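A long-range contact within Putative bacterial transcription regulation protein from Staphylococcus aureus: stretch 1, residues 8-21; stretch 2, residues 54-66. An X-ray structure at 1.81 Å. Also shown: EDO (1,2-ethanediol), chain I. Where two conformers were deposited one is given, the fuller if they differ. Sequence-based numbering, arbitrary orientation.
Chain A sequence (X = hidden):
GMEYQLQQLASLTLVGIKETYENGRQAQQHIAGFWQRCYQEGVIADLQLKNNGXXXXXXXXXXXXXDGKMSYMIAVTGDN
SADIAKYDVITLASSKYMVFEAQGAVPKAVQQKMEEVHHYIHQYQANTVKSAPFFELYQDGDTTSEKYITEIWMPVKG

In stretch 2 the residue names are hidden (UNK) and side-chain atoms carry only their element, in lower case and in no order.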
# COMPACT_ATOMS: atom_id res chain seq x y z
N GLN A 8 7.38 -8.39 -10.28
CA GLN A 8 8.58 -7.72 -9.86
C GLN A 8 8.54 -6.28 -10.27
O GLN A 8 8.02 -5.94 -11.32
CB GLN A 8 9.82 -8.42 -10.42
CG GLN A 8 9.95 -8.47 -11.88
CD GLN A 8 11.20 -9.20 -12.28
OE1 GLN A 8 11.44 -10.31 -11.83
NE2 GLN A 8 12.02 -8.57 -13.12
N LEU A 9 9.07 -5.41 -9.40
CA LEU A 9 9.13 -3.99 -9.68
C LEU A 9 10.58 -3.47 -9.63
O LEU A 9 11.40 -3.91 -8.81
CB LEU A 9 8.31 -3.22 -8.67
CG LEU A 9 6.81 -3.45 -8.58
CD1 LEU A 9 6.29 -2.56 -7.46
CD2 LEU A 9 6.11 -3.15 -9.91
N ALA A 10 10.89 -2.53 -10.52
CA ALA A 10 12.11 -1.76 -10.46
C ALA A 10 11.94 -0.81 -9.26
O ALA A 10 10.86 -0.76 -8.64
CB ALA A 10 12.28 -0.96 -11.71
N SER A 11 12.97 -0.06 -8.93
CA SER A 11 12.83 0.88 -7.84
C SER A 11 11.90 1.97 -8.31
O SER A 11 11.97 2.42 -9.45
CB SER A 11 14.17 1.46 -7.40
OG SER A 11 14.98 0.43 -6.84
N LEU A 12 11.01 2.40 -7.43
CA LEU A 12 10.04 3.41 -7.81
C LEU A 12 10.10 4.61 -6.89
O LEU A 12 10.53 4.50 -5.75
CB LEU A 12 8.64 2.82 -7.77
CG LEU A 12 8.36 1.67 -8.73
CD1 LEU A 12 7.01 1.09 -8.42
CD2 LEU A 12 8.44 2.07 -10.20
N THR A 13 9.74 5.77 -7.42
CA THR A 13 9.65 6.96 -6.62
C THR A 13 8.19 7.12 -6.22
O THR A 13 7.30 7.20 -7.08
CB THR A 13 10.09 8.19 -7.39
OG1 THR A 13 11.49 8.08 -7.68
CG2 THR A 13 9.86 9.44 -6.57
N LEU A 14 7.94 7.14 -4.91
CA LEU A 14 6.56 7.29 -4.40
C LEU A 14 6.40 8.68 -3.78
O LEU A 14 7.27 9.14 -3.04
CB LEU A 14 6.27 6.21 -3.38
CG LEU A 14 6.38 4.79 -3.88
CD1 LEU A 14 5.92 3.82 -2.80
CD2 LEU A 14 5.55 4.56 -5.14
N VAL A 15 5.33 9.36 -4.17
CA VAL A 15 5.05 10.71 -3.74
C VAL A 15 3.75 10.63 -2.94
O VAL A 15 2.74 10.11 -3.42
CB VAL A 15 4.81 11.67 -4.94
CG1 VAL A 15 4.60 13.10 -4.47
CG2 VAL A 15 5.99 11.62 -5.97
N GLY A 16 3.76 11.16 -1.74
CA GLY A 16 2.57 11.09 -0.93
C GLY A 16 2.71 11.65 0.46
O GLY A 16 3.58 12.49 0.74
N ILE A 17 1.84 11.16 1.35
CA ILE A 17 1.77 11.62 2.72
C ILE A 17 1.78 10.42 3.64
O ILE A 17 1.05 9.45 3.41
CB ILE A 17 0.49 12.45 2.98
CG1 ILE A 17 0.43 13.67 2.06
CG2 ILE A 17 0.46 12.93 4.41
CD1 ILE A 17 1.57 14.69 2.35
N LYS A 18 2.56 10.53 4.71
CA LYS A 18 2.72 9.43 5.64
C LYS A 18 2.18 9.78 7.02
O LYS A 18 2.30 10.89 7.47
CB LYS A 18 4.21 9.05 5.75
CG LYS A 18 4.48 7.80 6.57
CD LYS A 18 5.96 7.39 6.58
CE LYS A 18 6.77 8.06 7.67
NZ LYS A 18 8.05 7.31 7.90
N GLU A 19 1.56 8.79 7.66
CA GLU A 19 1.12 8.91 9.06
C GLU A 19 1.74 7.72 9.79
O GLU A 19 1.84 6.66 9.22
CB GLU A 19 -0.39 8.92 9.20
CG GLU A 19 -0.98 10.25 8.83
CD GLU A 19 -2.45 10.41 9.22
OE1 GLU A 19 -3.10 9.42 9.66
OE2 GLU A 19 -2.95 11.53 9.06
N THR A 20 2.17 7.92 11.03
CA THR A 20 2.80 6.86 11.79
C THR A 20 1.93 6.56 12.98
O THR A 20 1.46 7.47 13.67
CB THR A 20 4.22 7.25 12.22
OG1 THR A 20 5.01 7.54 11.07
CG2 THR A 20 4.91 6.11 13.03
N TYR A 21 1.70 5.27 13.19
CA TYR A 21 0.88 4.81 14.28
C TYR A 21 1.71 3.94 15.22
O TYR A 21 2.79 3.43 14.84
CB TYR A 21 -0.28 4.03 13.72
CG TYR A 21 -0.97 4.78 12.61
CD1 TYR A 21 -1.75 5.88 12.88
CD2 TYR A 21 -0.83 4.37 11.28
CE1 TYR A 21 -2.39 6.57 11.86
CE2 TYR A 21 -1.47 5.04 10.27
CZ TYR A 21 -2.25 6.14 10.57
OH TYR A 21 -2.89 6.81 9.56
N UNK A 54 3.41 4.15 -13.29
CA UNK A 54 4.29 3.01 -13.00
C UNK A 54 3.51 1.91 -12.31
O UNK A 54 3.79 0.73 -12.52
c UNK A 54 6.55 4.13 -12.89
o UNK A 54 6.60 4.00 -14.12
o UNK A 54 7.38 4.80 -12.27
c UNK A 54 5.47 3.41 -12.12
N UNK A 55 2.62 2.31 -11.40
CA UNK A 55 1.63 1.41 -10.80
C UNK A 55 0.27 2.02 -11.11
O UNK A 55 0.06 3.23 -10.92
c UNK A 55 2.81 -1.08 -9.39
c UNK A 55 3.31 0.45 -7.46
c UNK A 55 1.82 1.24 -9.30
c UNK A 55 3.03 0.38 -8.92
N UNK A 56 -0.64 1.19 -11.61
CA UNK A 56 -1.97 1.67 -12.03
C UNK A 56 -2.92 1.73 -10.84
O UNK A 56 -3.72 0.83 -10.60
c UNK A 56 -2.55 0.76 -13.13
N UNK A 57 -2.84 2.81 -10.11
CA UNK A 57 -3.73 3.01 -9.01
C UNK A 57 -3.03 3.87 -7.99
O UNK A 57 -1.97 4.47 -8.26
N UNK A 58 -3.67 4.00 -6.85
CA UNK A 58 -3.11 4.76 -5.77
C UNK A 58 -2.75 3.75 -4.69
O UNK A 58 -3.47 2.73 -4.49
c UNK A 58 -3.40 6.75 -4.23
c UNK A 58 -4.06 5.90 -5.32
c UNK A 58 -5.41 5.35 -4.89
c UNK A 58 -4.05 8.09 -4.02
N UNK A 59 -1.64 4.00 -4.03
CA UNK A 59 -1.12 3.10 -3.02
C UNK A 59 -1.42 3.49 -1.60
O UNK A 59 -1.41 4.69 -1.22
c UNK A 59 2.59 1.99 -3.91
c UNK A 59 0.40 2.98 -3.13
c UNK A 59 1.12 2.30 -4.31
c UNK A 59 1.14 3.10 -5.60
N UNK A 60 -1.65 2.44 -0.80
CA UNK A 60 -1.67 2.50 0.62
C UNK A 60 -0.43 1.70 1.02
O UNK A 60 -0.46 0.46 1.05
N UNK A 61 0.66 2.41 1.26
CA UNK A 61 1.94 1.76 1.56
C UNK A 61 2.13 1.60 3.05
O UNK A 61 2.17 2.58 3.81
c UNK A 61 4.80 0.89 0.07
c UNK A 61 4.53 2.01 1.09
c UNK A 61 3.11 2.58 0.97
c UNK A 61 5.56 3.11 0.93
N UNK A 62 2.31 0.34 3.47
CA UNK A 62 2.54 0.00 4.84
C UNK A 62 4.02 -0.07 5.08
O UNK A 62 4.73 -0.82 4.40
c UNK A 62 1.86 -1.33 5.14
s UNK A 62 0.05 -1.22 4.90
N UNK A 63 4.49 0.74 6.03
CA UNK A 63 5.90 0.90 6.30
C UNK A 63 6.16 0.46 7.75
O UNK A 63 5.98 1.24 8.68
c UNK A 63 6.37 2.38 6.06
c UNK A 63 6.25 4.30 4.35
c UNK A 63 7.92 2.54 6.32
c UNK A 63 6.04 2.82 4.64
N UNK A 64 6.54 -0.80 7.92
CA UNK A 64 6.92 -1.19 9.30
C UNK A 64 8.07 -0.32 9.75
O UNK A 64 9.04 -0.13 8.98
c UNK A 64 6.75 -3.14 7.88
c UNK A 64 6.66 -1.92 6.98
c UNK A 64 7.36 -2.64 9.17
N UNK A 65 7.96 0.27 10.92
CA UNK A 65 9.03 1.11 11.43
C UNK A 65 9.93 0.26 12.33
O UNK A 65 9.49 -0.74 12.90
o UNK A 65 7.77 4.79 9.48
c UNK A 65 8.37 3.93 10.16
c UNK A 65 7.61 3.27 11.31
c UNK A 65 8.48 2.33 12.18
o UNK A 65 9.55 3.57 9.92
N UNK A 66 11.19 0.65 12.43
CA UNK A 66 12.17 -0.13 13.20
C UNK A 66 11.76 -0.34 14.66
O UNK A 66 11.93 -1.46 15.19
c UNK A 66 13.58 0.50 13.09
c UNK A 66 14.42 0.16 11.83
c UNK A 66 14.57 -1.40 11.61
c UNK A 66 13.87 0.82 10.57
C1 EDO I . -4.69 -2.58 -9.24
O1 EDO I . -5.96 -3.14 -9.51
C2 EDO I . -3.95 -2.41 -10.54
O2 EDO I . -4.58 -1.40 -11.31
O HOH W 1 8.40 6.00 -10.10

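Position 54 carries two carbons, the second bearing two oxygens, near Leu12: a short carboxylate, Asp54. Its OD2 lies 3.6 Å from Leu12 CD2, and a water links the stretches, donating to Asp54 OD2 at 2.7 Å and accepting from Thr13 N at 3.0 Å.

Position 55 has four carbons forked at the second, close to methyl groups of both Leu9 and Leu12. The fork identifies Leu55; its CD2 meets Leu9 CD2 and its CD1 meets Leu12 CD1, each at 3.9 Å, so one side chain spans two leucines of stretch 1.

Position 56 shows a single carbon, out of reach of stretch 1, and is Ala56. Its carbonyl O accepts a very short hydrogen bond, 2.5 Å, from O2 of the ethanediol, probably a crystallisation additive.

Position 57 has no side-chain atom. At phi/psi of 152/-172° a CB would be jammed against the preceding carbonyl O, which by itself calls for Gly57. A weak bond runs from Gly57 N to Leu55 O, 3.0 Å.

Position 58 opens the strand with four carbons forked at the first, one arm two carbons long. This is Ile58, out of reach of stretch 1.

Position 59 again has four carbons forked at the second, pointing toward stretch 1 near Leu14: Leu59, whose CD2 packs 4.0 Å from Leu14 CD1.

Position 60 lacks side-chain atoms and is Gly60.

Position 61 has four carbons forked at the second, close to Leu14. This is Leu61, with CD2 3.8 Å from the same Leu14 CD1.

Position 62 has one carbon and then sulfur, hence Cys62, whose side chain is out of reach of stretch 1.

Position 63 has four carbons, forked at the first, one arm two carbons long and lying against the Lys18 chain: Ile63, whose CD1 is 3.8 Å from Lys18 CD.

Position 64 has three carbons closing a ring onto its own N, making it Pro64.

Position 65 has three carbons, the third carrying two oxygens, one of them near the Lys18 ammonium. This is Glu65; OE2 accepts from Lys18 NZ at 3.0 Å in a hydrogen-bonded salt bridge.

Position 66, four carbons forked at the second, is Leu66, exposed and without contact here.

The strand axes approach to 9.0 Å at 44°, and side chains rather than backbone hydrogen bonds join them. Residues 59, 61 and 63 point toward stretch 1, as alternation in a strand allows, while Leu14 packs against two of them. Lys18 extends this apolar layer with its aliphatic carbons before its charged end meets Glu65. Together the stretches bury 438 Å².

Stretch 2 54-66: DLAGILGLCIPEL
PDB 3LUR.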